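Local coordinates for D-alanyl-D-alanine carboxypeptidase (PDB 5TR7), which probably removes the terminal D-alanine from peptidoglycan precursors, as a penicillin-binding serine carboxypeptidase of the S11 family, at residues 126-131 with 161-166. Residues are numbered along the deposited sequence; the frame is centred on the assembly and turned at random.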
ATOM      1  N   SER A 126      15.416  -3.453   0.307  1.00 61.94           N
ATOM      2  CA  SER A 126      16.723  -3.411  -0.316  1.00 64.28           C
ATOM      3  C   SER A 126      16.816  -4.343  -1.554  1.00 60.92           C
ATOM      4  O   SER A 126      17.280  -3.952  -2.608  1.00 60.44           O
ATOM      5  CB  SER A 126      17.764  -3.812   0.702  1.00 63.00           C
ATOM      6  OG  SER A 126      18.959  -3.684   0.111  1.00 64.95           O
ATOM      7  N   SER A 127      16.322  -5.561  -1.442  1.00 64.82           N
ATOM      8  CA  SER A 127      16.406  -6.488  -2.544  1.00 64.16           C
ATOM      9  C   SER A 127      15.491  -6.062  -3.701  1.00 63.20           C
ATOM     10  O   SER A 127      15.612  -6.563  -4.809  1.00 61.12           O
ATOM     11  CB  SER A 127      16.114  -7.892  -2.026  1.00 72.02           C
ATOM     12  OG  SER A 127      14.751  -8.030  -1.821  1.00100.83           O
ATOM     13  N   LEU A 128      14.524  -5.184  -3.437  1.00 57.91           N
ATOM     14  CA  LEU A 128      13.684  -4.685  -4.501  1.00 54.70           C
ATOM     15  C   LEU A 128      14.288  -3.426  -5.148  1.00 58.46           C
ATOM     16  O   LEU A 128      13.712  -2.962  -6.090  1.00 60.35           O
ATOM     17  CB  LEU A 128      12.300  -4.353  -4.005  1.00 56.65           C
ATOM     18  CG  LEU A 128      11.419  -5.521  -3.529  1.00 59.55           C
ATOM     19  CD1 LEU A 128      10.120  -5.066  -2.902  1.00 56.82           C
ATOM     20  CD2 LEU A 128      11.171  -6.571  -4.596  1.00 55.48           C
ATOM     21  N   GLY A 129      15.414  -2.865  -4.669  1.00 60.23           N
ATOM     22  CA  GLY A 129      15.957  -1.641  -5.301  1.00 63.15           C
ATOM     23  C   GLY A 129      15.352  -0.318  -4.793  1.00 58.15           C
ATOM     24  O   GLY A 129      15.483   0.732  -5.388  1.00 60.38           O
ATOM     25  N   MET A 130      14.740  -0.378  -3.626  1.00 57.20           N
ATOM     26  CA  MET A 130      14.194   0.807  -2.964  1.00 60.31           C
ATOM     27  C   MET A 130      15.352   1.413  -2.128  1.00 63.04           C
ATOM     28  O   MET A 130      15.303   1.452  -0.912  1.00 58.42           O
ATOM     29  CB  MET A 130      13.005   0.409  -2.085  1.00 59.19           C
ATOM     30  CG  MET A 130      11.901  -0.305  -2.892  1.00 57.49           C
ATOM     31  SD  MET A 130      10.621  -0.936  -1.842  1.00 62.91           S
ATOM     32  CE  MET A 130       9.912   0.511  -1.059  1.00 52.85           C
ATOM     33  N   LYS A 131      16.331   1.966  -2.803  1.00 68.01           N
ATOM     34  CA  LYS A 131      17.526   2.515  -2.156  1.00 70.88           C
ATOM     35  C   LYS A 131      17.307   3.801  -1.360  1.00 67.94           C
ATOM     36  O   LYS A 131      18.173   4.182  -0.611  1.00 68.30           O
ATOM     37  CB  LYS A 131      18.586   2.717  -3.225  1.00 76.76           C
ATOM     38  CG  LYS A 131      18.744   1.489  -4.124  1.00 84.66           C
ATOM     39  CD  LYS A 131      20.004   1.572  -4.951  1.00 91.17           C
ATOM     40  CE  LYS A 131      19.940   2.757  -5.903  1.00 98.92           C
ATOM     41  NZ  LYS A 131      21.158   2.844  -6.771  1.00109.99           N
ATOM     42  N   ILE A 161       2.410  -6.660  -7.578  1.00 49.42           N
ATOM     43  CA  ILE A 161       1.733  -7.300  -8.721  1.00 42.61           C
ATOM     44  C   ILE A 161       2.593  -8.381  -9.300  1.00 48.23           C
ATOM     45  O   ILE A 161       2.152  -9.448  -9.640  1.00 48.61           O
ATOM     46  CB  ILE A 161       1.542  -6.245  -9.777  1.00 46.60           C
ATOM     47  CG1 ILE A 161       0.622  -5.143  -9.247  1.00 44.94           C
ATOM     48  CG2 ILE A 161       1.084  -6.864 -11.087  1.00 44.38           C
ATOM     49  CD1 ILE A 161       0.593  -3.900 -10.135  1.00 53.70           C
ATOM     50  N   ARG A 162       3.881  -8.128  -9.372  1.00 51.06           N
ATOM     51  CA  ARG A 162       4.782  -9.107  -9.994  1.00 50.77           C
ATOM     52  C   ARG A 162       5.117 -10.322  -9.211  1.00 46.18           C
ATOM     53  O   ARG A 162       5.237 -11.412  -9.796  1.00 49.77           O
ATOM     54  CB  ARG A 162       6.135  -8.403 -10.284  1.00 50.87           C
ATOM     55  CG  ARG A 162       7.158  -9.201 -11.047  1.00 53.39           C
ATOM     56  CD  ARG A 162       8.495  -9.023 -10.333  1.00 64.53           C
ATOM     57  NE  ARG A 162       9.039  -7.709 -10.393  1.00 61.71           N
ATOM     58  CZ  ARG A 162       9.851  -7.137  -9.498  1.00 57.75           C
ATOM     59  NH1 ARG A 162      10.170  -7.601  -8.297  1.00 59.82           N
ATOM     60  NH2 ARG A 162      10.277  -5.946  -9.770  1.00 72.13           N
ATOM     61  N   ASP A 163       5.386 -10.143  -7.927  1.00 47.08           N
ATOM     62  CA  ASP A 163       5.962 -11.270  -7.096  1.00 49.40           C
ATOM     63  C   ASP A 163       4.958 -11.924  -6.193  1.00 48.73           C
ATOM     64  O   ASP A 163       5.107 -13.092  -5.904  1.00 46.35           O
ATOM     65  CB  ASP A 163       7.092 -10.739  -6.193  1.00 49.27           C
ATOM     66  CG  ASP A 163       8.193 -10.016  -6.937  1.00 43.91           C
ATOM     67  OD1 ASP A 163       8.439 -10.375  -8.075  1.00 54.36           O
ATOM     68  OD2 ASP A 163       8.953  -9.208  -6.314  1.00 54.22           O
ATOM     69  N   VAL A 164       3.938 -11.175  -5.737  1.00 44.37           N
ATOM     70  CA  VAL A 164       2.884 -11.741  -4.835  1.00 49.14           C
ATOM     71  C   VAL A 164       1.434 -11.528  -5.385  1.00 49.49           C
ATOM     72  O   VAL A 164       0.598 -10.838  -4.764  1.00 44.59           O
ATOM     73  CB  VAL A 164       3.067 -11.243  -3.418  1.00 47.19           C
ATOM     74  CG1 VAL A 164       4.403 -11.829  -2.828  1.00 49.56           C
ATOM     75  CG2 VAL A 164       3.064  -9.737  -3.354  1.00 43.70           C
ATOM     76  N   PRO A 165       1.148 -12.126  -6.541  1.00 48.54           N
ATOM     77  CA  PRO A 165      -0.204 -11.897  -7.206  1.00 51.11           C
ATOM     78  C   PRO A 165      -1.429 -12.204  -6.320  1.00 48.72           C
ATOM     79  O   PRO A 165      -2.381 -11.469  -6.330  1.00 54.22           O
ATOM     80  CB  PRO A 165      -0.144 -12.730  -8.496  1.00 44.97           C
ATOM     81  CG  PRO A 165       1.111 -13.677  -8.334  1.00 53.90           C
ATOM     82  CD  PRO A 165       2.037 -13.070  -7.266  1.00 54.46           C
ATOM     83  N   GLU A 166      -1.340 -13.235  -5.499  1.00 53.52           N
ATOM     84  CA  GLU A 166      -2.418 -13.626  -4.567  1.00 50.77           C
ATOM     85  C   GLU A 166      -2.619 -12.584  -3.535  1.00 48.24           C
ATOM     86  O   GLU A 166      -3.725 -12.404  -3.061  1.00 56.47           O
ATOM     87  CB  GLU A 166      -2.216 -14.996  -3.960  1.00 59.40           C
ATOM     88  CG  GLU A 166      -2.273 -16.170  -5.004  1.00 79.74           C
ATOM     89  CD  GLU A 166      -3.551 -16.304  -5.822  1.00 74.21           C
ATOM     90  OE1 GLU A 166      -4.624 -16.114  -5.246  1.00 87.67           O
ATOM     91  OE2 GLU A 166      -3.517 -16.393  -7.089  1.00 97.37           O
TER
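Asp-163 OD2, touched by Leu-128 across the contact, is gripped twice: by the NH1 of Arg-162, 2.8 Å away, and by the hydroxyl of Tyr-43 from helix 37-50. The site is a surface junction in the penicillin-binding, beta-lactamase-like domain, where the C-terminal ends of helices 114-127 and 150-163 are bridged by side chains alone beside helix 37-50. It illustrates how a salt bridge between sequence neighbours can present its rim to an aliphatic side chain. The arginine reaches its own neighbour by bending: CG starts out anti to the backbone N (chi1 -174°), and turns at chi2 and chi3 bring the guanidinium round to the carboxylate. The bond to Asp-163 OD2 comes on the syn side, 28° out of the carboxylate plane, while a second, weak bond joins Arg-162 NH1 to Asp-163 OD1 at 3.3 Å. Having two partners on OD2 should hold the carboxylate in place and probably favours its charged form. On the other side, Gly-129 ends helix 114-127 in a Schellman motif, its N bonded to Ser-126 O. Leu-128, just before it, also packs on Tyr-43, Leu-156 and Ala-159. No hydrogen bond crosses between the segments; the leucine's CD2 methyl rests against the salt bridge, 3.9 Å from Asp-163 OD2, and meets the guanidinium of Arg-162 at its edge, 4.0 Å from NH1.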